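Local coordinates for nuclease-like protein (Chaetomium thermophilum, PDB 6GRC), which probably works as a metal-dependent, structure-selective endonuclease that cuts 5'-flap DNA and Holliday-type crossover junctions, at residues A[360-365]-A[380-385]; A[392-397]-A[434-439]. All coordinates share one frame; numbering follows the deposited sequence.

Interaction 1: residues A[360-365]-A[380-385]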
ATOM      1  N   THR A 360      -4.289 -19.749 -25.168  1.00 98.46           N
ATOM      2  CA  THR A 360      -2.924 -19.278 -25.114  1.00 98.82           C
ATOM      3  C   THR A 360      -2.550 -18.774 -23.730  1.00 98.10           C
ATOM      4  O   THR A 360      -1.419 -18.394 -23.495  1.00 98.45           O
ATOM      5  CB  THR A 360      -2.680 -18.166 -26.126  1.00 98.89           C
ATOM      6  OG1 THR A 360      -1.280 -17.971 -26.274  1.00 99.65           O
ATOM      7  CG2 THR A 360      -3.305 -16.896 -25.659  1.00 97.75           C
ATOM      8  N   LEU A 361      -3.520 -18.770 -22.829  1.00 78.51           N
ATOM      9  CA  LEU A 361      -3.362 -18.394 -21.417  1.00 77.64           C
ATOM     10  C   LEU A 361      -3.771 -19.545 -20.489  1.00 77.81           C
ATOM     11  O   LEU A 361      -3.003 -19.945 -19.621  1.00 78.20           O
ATOM     12  CB  LEU A 361      -4.185 -17.153 -21.053  1.00 76.26           C
ATOM     13  CG  LEU A 361      -3.826 -15.792 -21.666  1.00 75.93           C
ATOM     14  CD1 LEU A 361      -4.637 -14.697 -20.975  1.00 74.62           C
ATOM     15  CD2 LEU A 361      -2.341 -15.470 -21.578  1.00 76.37           C
ATOM     16  N   VAL A 362      -4.983 -20.065 -20.672  1.00 75.40           N
ATOM     17  CA  VAL A 362      -5.562 -21.054 -19.764  1.00 75.49           C
ATOM     18  C   VAL A 362      -5.943 -22.320 -20.524  1.00 76.39           C
ATOM     19  O   VAL A 362      -6.733 -22.278 -21.453  1.00 76.33           O
ATOM     20  CB  VAL A 362      -6.801 -20.472 -19.044  1.00 74.36           C
ATOM     21  CG1 VAL A 362      -7.515 -21.540 -18.225  1.00 74.66           C
ATOM     22  CG2 VAL A 362      -6.396 -19.302 -18.156  1.00 73.36           C
ATOM     23  N   LYS A 363      -5.377 -23.447 -20.109  1.00 70.96           N
ATOM     24  CA  LYS A 363      -5.650 -24.751 -20.727  1.00 71.78           C
ATOM     25  C   LYS A 363      -6.965 -25.373 -20.264  1.00 71.50           C
ATOM     26  O   LYS A 363      -7.577 -26.128 -21.002  1.00 71.92           O
ATOM     27  CB  LYS A 363      -4.500 -25.728 -20.435  1.00 72.78           C
ATOM     28  CG  LYS A 363      -3.553 -25.946 -21.603  1.00 73.60           C
ATOM     29  CD  LYS A 363      -2.830 -24.672 -22.018  1.00 73.37           C
ATOM     30  CE  LYS A 363      -2.171 -24.844 -23.382  1.00 74.13           C
ATOM     31  NZ  LYS A 363      -1.705 -23.559 -23.971  1.00 73.87           N
ATOM     32  N   GLY A 364      -7.381 -25.060 -19.042  1.00 69.30           N
ATOM     33  CA  GLY A 364      -8.574 -25.639 -18.440  1.00 69.12           C
ATOM     34  C   GLY A 364      -8.792 -25.223 -16.990  1.00 68.47           C
ATOM     35  O   GLY A 364      -7.917 -24.635 -16.351  1.00 68.24           O
ATOM     36  N   ILE A 365      -9.978 -25.544 -16.484  1.00 68.07           N
ATOM     37  CA  ILE A 365     -10.403 -25.224 -15.122  1.00 67.50           C
ATOM     38  C   ILE A 365     -10.891 -26.530 -14.507  1.00 68.11           C
ATOM     39  O   ILE A 365     -11.399 -27.382 -15.218  1.00 68.68           O
ATOM     40  CB  ILE A 365     -11.534 -24.160 -15.127  1.00 66.58           C
ATOM     41  CG1 ILE A 365     -11.061 -22.914 -15.894  1.00 65.97           C
ATOM     42  CG2 ILE A 365     -11.973 -23.815 -13.704  1.00 66.04           C
ATOM     43  CD1 ILE A 365     -11.996 -21.723 -15.830  1.00 64.99           C
ATOM     44  N   LEU A 380     -10.917 -19.906  -9.206  1.00 61.45           N
ATOM     45  CA  LEU A 380     -11.006 -21.111 -10.028  1.00 62.32           C
ATOM     46  C   LEU A 380      -9.622 -21.760 -10.187  1.00 63.09           C
ATOM     47  O   LEU A 380      -8.615 -21.075 -10.362  1.00 62.89           O
ATOM     48  CB  LEU A 380     -11.620 -20.780 -11.387  1.00 62.11           C
ATOM     49  CG  LEU A 380     -13.054 -20.224 -11.366  1.00 61.58           C
ATOM     50  CD1 LEU A 380     -13.508 -19.824 -12.762  1.00 61.45           C
ATOM     51  CD2 LEU A 380     -14.023 -21.244 -10.773  1.00 62.16           C
ATOM     52  N   ARG A 381      -9.579 -23.083 -10.094  1.00 61.24           N
ATOM     53  CA  ARG A 381      -8.346 -23.812 -10.283  1.00 62.09           C
ATOM     54  C   ARG A 381      -8.049 -23.913 -11.766  1.00 62.48           C
ATOM     55  O   ARG A 381      -8.679 -24.674 -12.486  1.00 62.89           O
ATOM     56  CB  ARG A 381      -8.447 -25.213  -9.684  1.00 62.81           C
ATOM     57  CG  ARG A 381      -7.117 -25.954  -9.648  1.00 63.57           C
ATOM     58  CD  ARG A 381      -6.136 -25.259  -8.728  1.00 63.29           C
ATOM     59  NE  ARG A 381      -5.226 -26.218  -8.097  1.00 63.83           N
ATOM     60  CZ  ARG A 381      -4.144 -25.901  -7.388  1.00 63.73           C
ATOM     61  NH1 ARG A 381      -3.791 -24.631  -7.192  1.00 63.24           N
ATOM     62  NH2 ARG A 381      -3.399 -26.872  -6.873  1.00 64.09           N
ATOM     63  N   VAL A 382      -7.057 -23.156 -12.195  1.00 69.11           N
ATOM     64  CA  VAL A 382      -6.721 -23.006 -13.590  1.00 69.38           C
ATOM     65  C   VAL A 382      -5.475 -23.816 -13.914  1.00 70.52           C
ATOM     66  O   VAL A 382      -4.605 -23.981 -13.059  1.00 70.90           O
ATOM     67  CB  VAL A 382      -6.451 -21.513 -13.862  1.00 68.50           C
ATOM     68  CG1 VAL A 382      -5.828 -21.290 -15.228  1.00 68.83           C
ATOM     69  CG2 VAL A 382      -7.753 -20.741 -13.724  1.00 67.42           C
ATOM     70  N   SER A 383      -5.386 -24.318 -15.143  1.00 76.09           N
ATOM     71  CA  SER A 383      -4.162 -24.958 -15.622  1.00 77.14           C
ATOM     72  C   SER A 383      -3.536 -24.134 -16.757  1.00 77.19           C
ATOM     73  O   SER A 383      -4.243 -23.457 -17.507  1.00 76.55           O
ATOM     74  CB  SER A 383      -4.444 -26.391 -16.070  1.00 77.86           C
ATOM     75  OG  SER A 383      -4.943 -26.410 -17.385  1.00 77.93           O
ATOM     76  N   PHE A 384      -2.208 -24.192 -16.866  1.00 66.79           N
ATOM     77  CA  PHE A 384      -1.457 -23.426 -17.867  1.00 66.98           C
ATOM     78  C   PHE A 384      -0.064 -24.035 -18.082  1.00 68.19           C
ATOM     79  O   PHE A 384       0.387 -24.869 -17.286  1.00 68.62           O
ATOM     80  CB  PHE A 384      -1.323 -21.971 -17.411  1.00 66.02           C
ATOM     81  CG  PHE A 384      -0.644 -21.825 -16.081  1.00 66.15           C
ATOM     82  CD1 PHE A 384      -1.335 -22.066 -14.906  1.00 65.70           C
ATOM     83  CD2 PHE A 384       0.701 -21.494 -16.006  1.00 66.89           C
ATOM     84  CE1 PHE A 384      -0.708 -21.959 -13.677  1.00 65.90           C
ATOM     85  CE2 PHE A 384       1.336 -21.385 -14.784  1.00 67.17           C
ATOM     86  CZ  PHE A 384       0.631 -21.614 -13.613  1.00 66.65           C
ATOM     87  N   ILE A 385       0.618 -23.633 -19.154  1.00 69.24           N
ATOM     88  CA  ILE A 385       1.976 -24.119 -19.412  1.00 70.29           C
ATOM     89  C   ILE A 385       2.980 -22.999 -19.123  1.00 70.42           C
ATOM     90  O   ILE A 385       3.094 -22.057 -19.898  1.00 70.27           O
ATOM     91  CB  ILE A 385       2.118 -24.689 -20.845  1.00 70.85           C
ATOM     92  CG1 ILE A 385       1.116 -25.836 -21.037  1.00 70.77           C
ATOM     93  CG2 ILE A 385       3.539 -25.199 -21.092  1.00 71.73           C
ATOM     94  CD1 ILE A 385       1.424 -26.771 -22.191  1.00 71.46           C
TER
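K363 and G364 both pair with the backbone of S383, where the antiparallel strand 377-384 meets the chain entering strand 364-371. K363 N donates to S383 O at 2.8 Å, approaching from above the carbonyl plane. S383 N returns a bond to G364 O, also 2.8 Å long, and this one is straighter at the acceptor (C=O...N 156°). S383 is thus bonded through both its N and its O; one residue on, I365 and V382 form a non-hydrogen-bonded pair. Beside it, I365 CA sits 3.2 Å from R381 O in a CA-H...O contact.

The I365 and V382 face of the sheet is apolar. V362, from the loop before the strand, crosses V382 there at about a right angle, and their CG1 methyls meet at 3.4 Å, a tight fit. V362 reaches in because its CG1 is anti to the backbone N (chi1 173°). The CG2 branch of I365 lies 3.8 Å from L380 CB while their CD1 methyls also touch. Helix 453-464 covers this pair with W459. At the other end, F384 offers only its CB, packed against L361 O; its ring leads away towards A330 and A441.

S383 points to the other face. Its OG comes within 3.2 Å of K363 CB and near G364 N, but the angle there is too poor for a bond. The K363 chain bends at chi2 (63°), bringing CE to 4.2 Å from I385 CG1 and NZ to E388 for a salt bridge and to S359 O for a hydrogen bond.

This is the open end of a beta hairpin in a three-stranded antiparallel sheet completed by 439-444. The sheet, with helix 453-464 packed on it, lies in the region assigned to the Gen1 C-terminal domain, consistent with the chromodomain-like fold of human GEN1.

Interaction 2: residues A[392-397]-A[434-439]; sequences LDPGQE and DPWQPD
D393 and W436 are turned towards each other by their first torsions. The D393 carboxylate stands anti to its own backbone N (chi1 180°), while the W436 indole lies anti to its carbonyl carbon (chi1 -63°) and extends over to 392-397. OD1 of D393 then reaches the edge of the six-membered ring near its plane, 3.8 Å from CZ2, with the carboxylate and ring planes 65° apart. P394 CD approaches the same indole obliquely, 4.2 Å from NE1. The two proline rings slide past each other in opposite directions and touch through P394 CG and P435 CG at 4.1 Å; I326 of helix 318-339 packs against both.

W436 lies in a type I turn from D434 to Q437, and D434 OD1, met from above its carboxylate plane, accepts from W436 N at 3.0 Å in an Asx turn. On the other segment, R319 holds P394 O.

What meets here is proline against proline and a carboxylate oxygen beside a ring C-H edge. With no hydrogen bond between the segments, the contact is mainly van der Waals, perhaps with a weak electrostatic attraction between the carboxylate oxygen and the ring edge.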
ATOM      1  N   LEU A 392      10.126 -18.226 -22.468  1.00 83.29           N
ATOM      2  CA  LEU A 392      11.550 -18.498 -22.351  1.00 82.71           C
ATOM      3  C   LEU A 392      11.767 -19.978 -22.562  1.00 82.88           C
ATOM      4  O   LEU A 392      11.028 -20.803 -22.026  1.00 82.87           O
ATOM      5  CB  LEU A 392      12.106 -18.084 -20.976  1.00 81.11           C
ATOM      6  CG  LEU A 392      12.630 -16.653 -20.791  1.00 80.11           C
ATOM      7  CD1 LEU A 392      13.261 -16.530 -19.415  1.00 78.08           C
ATOM      8  CD2 LEU A 392      13.616 -16.264 -21.881  1.00 80.82           C
ATOM      9  N   ASP A 393      12.784 -20.301 -23.349  1.00 91.01           N
ATOM     10  CA  ASP A 393      13.129 -21.672 -23.633  1.00 91.18           C
ATOM     11  C   ASP A 393      14.369 -22.016 -22.812  1.00 90.36           C
ATOM     12  O   ASP A 393      15.468 -21.545 -23.119  1.00 90.12           O
ATOM     13  CB  ASP A 393      13.392 -21.843 -25.134  1.00 91.87           C
ATOM     14  CG  ASP A 393      13.767 -23.263 -25.505  1.00 92.06           C
ATOM     15  OD1 ASP A 393      13.201 -24.216 -24.918  1.00 91.96           O
ATOM     16  OD2 ASP A 393      14.638 -23.415 -26.386  1.00 92.32           O
ATOM     17  N   PRO A 394      14.203 -22.833 -21.757  1.00 82.94           N
ATOM     18  CA  PRO A 394      15.359 -23.211 -20.941  1.00 82.09           C
ATOM     19  C   PRO A 394      16.481 -23.921 -21.704  1.00 82.47           C
ATOM     20  O   PRO A 394      17.627 -23.898 -21.245  1.00 81.86           O
ATOM     21  CB  PRO A 394      14.756 -24.139 -19.880  1.00 81.75           C
ATOM     22  CG  PRO A 394      13.324 -23.761 -19.802  1.00 82.07           C
ATOM     23  CD  PRO A 394      12.940 -23.327 -21.184  1.00 83.05           C
ATOM     24  N   GLY A 395      16.152 -24.551 -22.839  1.00 93.17           N
ATOM     25  CA  GLY A 395      17.136 -25.244 -23.689  1.00 93.55           C
ATOM     26  C   GLY A 395      18.214 -24.378 -24.337  1.00 93.52           C
ATOM     27  O   GLY A 395      19.316 -24.861 -24.615  1.00 93.52           O
ATOM     28  N   GLN A 396      17.912 -23.100 -24.575  1.00104.11           N
ATOM     29  CA  GLN A 396      18.911 -22.153 -25.100  1.00104.02           C
ATOM     30  C   GLN A 396      19.933 -21.719 -24.033  1.00102.95           C
ATOM     31  O   GLN A 396      20.763 -20.828 -24.285  1.00102.72           O
ATOM     32  CB  GLN A 396      18.223 -20.916 -25.695  1.00104.41           C
ATOM     33  CG  GLN A 396      17.483 -21.182 -27.005  1.00105.41           C
ATOM     34  CD  GLN A 396      16.920 -19.912 -27.625  1.00105.74           C
ATOM     35  OE1 GLN A 396      17.629 -19.182 -28.327  1.00105.87           O
ATOM     36  NE2 GLN A 396      15.634 -19.646 -27.374  1.00105.90           N
ATOM     37  N   GLU A 397      19.857 -22.324 -22.846  1.00 85.57           N
ATOM     38  CA  GLU A 397      20.801 -22.056 -21.768  1.00 84.43           C
ATOM     39  C   GLU A 397      21.515 -23.347 -21.379  1.00 84.31           C
ATOM     40  O   GLU A 397      20.914 -24.424 -21.433  1.00 84.76           O
ATOM     41  CB  GLU A 397      20.074 -21.473 -20.550  1.00 83.53           C
ATOM     42  CG  GLU A 397      19.169 -20.295 -20.873  1.00 83.66           C
ATOM     43  CD  GLU A 397      19.236 -19.174 -19.845  1.00 82.44           C
ATOM     44  OE1 GLU A 397      20.050 -19.252 -18.898  1.00 81.46           O
ATOM     45  OE2 GLU A 397      18.474 -18.188 -19.992  1.00 82.46           O
ATOM     46  N   ASP A 434       9.012 -29.476 -14.326  1.00 92.63           N
ATOM     47  CA  ASP A 434       9.122 -29.340 -15.778  1.00 93.31           C
ATOM     48  C   ASP A 434       8.232 -28.168 -16.197  1.00 93.42           C
ATOM     49  O   ASP A 434       7.014 -28.242 -16.047  1.00 93.54           O
ATOM     50  CB  ASP A 434       8.648 -30.636 -16.458  1.00 93.97           C
ATOM     51  CG  ASP A 434       8.763 -30.601 -17.987  1.00 94.63           C
ATOM     52  OD1 ASP A 434       9.076 -29.548 -18.592  1.00 94.64           O
ATOM     53  OD2 ASP A 434       8.529 -31.667 -18.593  1.00 95.11           O
ATOM     54  N   PRO A 435       8.827 -27.086 -16.729  1.00 82.64           N
ATOM     55  CA  PRO A 435       8.012 -25.936 -17.167  1.00 82.84           C
ATOM     56  C   PRO A 435       7.112 -26.144 -18.407  1.00 83.56           C
ATOM     57  O   PRO A 435       6.306 -25.262 -18.721  1.00 83.61           O
ATOM     58  CB  PRO A 435       9.063 -24.848 -17.444  1.00 82.63           C
ATOM     59  CG  PRO A 435      10.328 -25.586 -17.693  1.00 82.58           C
ATOM     60  CD  PRO A 435      10.271 -26.792 -16.807  1.00 82.30           C
ATOM     61  N   TRP A 436       7.248 -27.285 -19.094  1.00 72.40           N
ATOM     62  CA  TRP A 436       6.395 -27.633 -20.247  1.00 72.83           C
ATOM     63  C   TRP A 436       5.187 -28.516 -19.904  1.00 72.66           C
ATOM     64  O   TRP A 436       4.274 -28.666 -20.722  1.00 72.74           O
ATOM     65  CB  TRP A 436       7.236 -28.318 -21.311  1.00 73.34           C
ATOM     66  CG  TRP A 436       8.288 -27.424 -21.834  1.00 73.47           C
ATOM     67  CD1 TRP A 436       9.615 -27.454 -21.526  1.00 73.30           C
ATOM     68  CD2 TRP A 436       8.102 -26.332 -22.743  1.00 73.70           C
ATOM     69  NE1 TRP A 436      10.274 -26.452 -22.200  1.00 73.45           N
ATOM     70  CE2 TRP A 436       9.370 -25.752 -22.957  1.00 73.76           C
ATOM     71  CE3 TRP A 436       6.987 -25.801 -23.412  1.00 73.70           C
ATOM     72  CZ2 TRP A 436       9.559 -24.658 -23.811  1.00 73.98           C
ATOM     73  CZ3 TRP A 436       7.173 -24.710 -24.255  1.00 73.85           C
ATOM     74  CH2 TRP A 436       8.450 -24.150 -24.445  1.00 74.08           C
ATOM     75  N   GLN A 437       5.205 -29.115 -18.714  1.00101.80           N
ATOM     76  CA  GLN A 437       4.013 -29.728 -18.133  1.00101.56           C
ATOM     77  C   GLN A 437       3.025 -28.642 -17.700  1.00101.03           C
ATOM     78  O   GLN A 437       3.421 -27.492 -17.463  1.00100.86           O
ATOM     79  CB  GLN A 437       4.360 -30.590 -16.906  1.00101.33           C
ATOM     80  CG  GLN A 437       5.074 -31.894 -17.206  1.00101.79           C
ATOM     81  CD  GLN A 437       4.233 -32.855 -18.021  1.00102.29           C
ATOM     82  OE1 GLN A 437       4.650 -33.306 -19.091  1.00102.84           O
ATOM     83  NE2 GLN A 437       3.045 -33.173 -17.523  1.00102.10           N
ATOM     84  N   PRO A 438       1.734 -29.002 -17.593  1.00 72.87           N
ATOM     85  CA  PRO A 438       0.766 -28.076 -17.027  1.00 72.18           C
ATOM     86  C   PRO A 438       1.010 -27.845 -15.542  1.00 71.70           C
ATOM     87  O   PRO A 438       1.307 -28.794 -14.809  1.00 71.73           O
ATOM     88  CB  PRO A 438      -0.574 -28.793 -17.238  1.00 72.00           C
ATOM     89  CG  PRO A 438      -0.224 -30.231 -17.345  1.00 72.57           C
ATOM     90  CD  PRO A 438       1.088 -30.241 -18.063  1.00 73.13           C
ATOM     91  N   ASP A 439       0.893 -26.586 -15.124  1.00 71.19           N
ATOM     92  CA  ASP A 439       0.943 -26.191 -13.723  1.00 70.61           C
ATOM     93  C   ASP A 439      -0.467 -25.706 -13.324  1.00 69.86           C
ATOM     94  O   ASP A 439      -1.277 -25.360 -14.179  1.00 69.65           O
ATOM     95  CB  ASP A 439       1.986 -25.070 -13.569  1.00 70.65           C
ATOM     96  CG  ASP A 439       2.577 -24.968 -12.162  1.00 70.05           C
ATOM     97  OD1 ASP A 439       2.179 -25.729 -11.252  1.00 69.67           O
ATOM     98  OD2 ASP A 439       3.457 -24.104 -11.972  1.00 69.83           O
TER

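Overall arrangement
Both contacts belong to the Gen1 C-terminal domain and use helix 318-339 as a common backing, but they differ in size and chemistry. Interaction 1 is strand pairing with an apolar face, and covers 429 Å² in all. Interaction 2 joins two loop segments and covers only 129 Å², mostly by side-chain packing. Both are partly buried: V362, L380, V382 and F384 in interaction 1, P394 and P435 in interaction 2, where W436 lies exposed. The two are continuous: F384 O probably accepts a hydrogen bond from D439 N at 2.8 Å, where strand 439-444 begins beside the hairpin, and I385 CG2 packs on the carbonyls of P435 and W436.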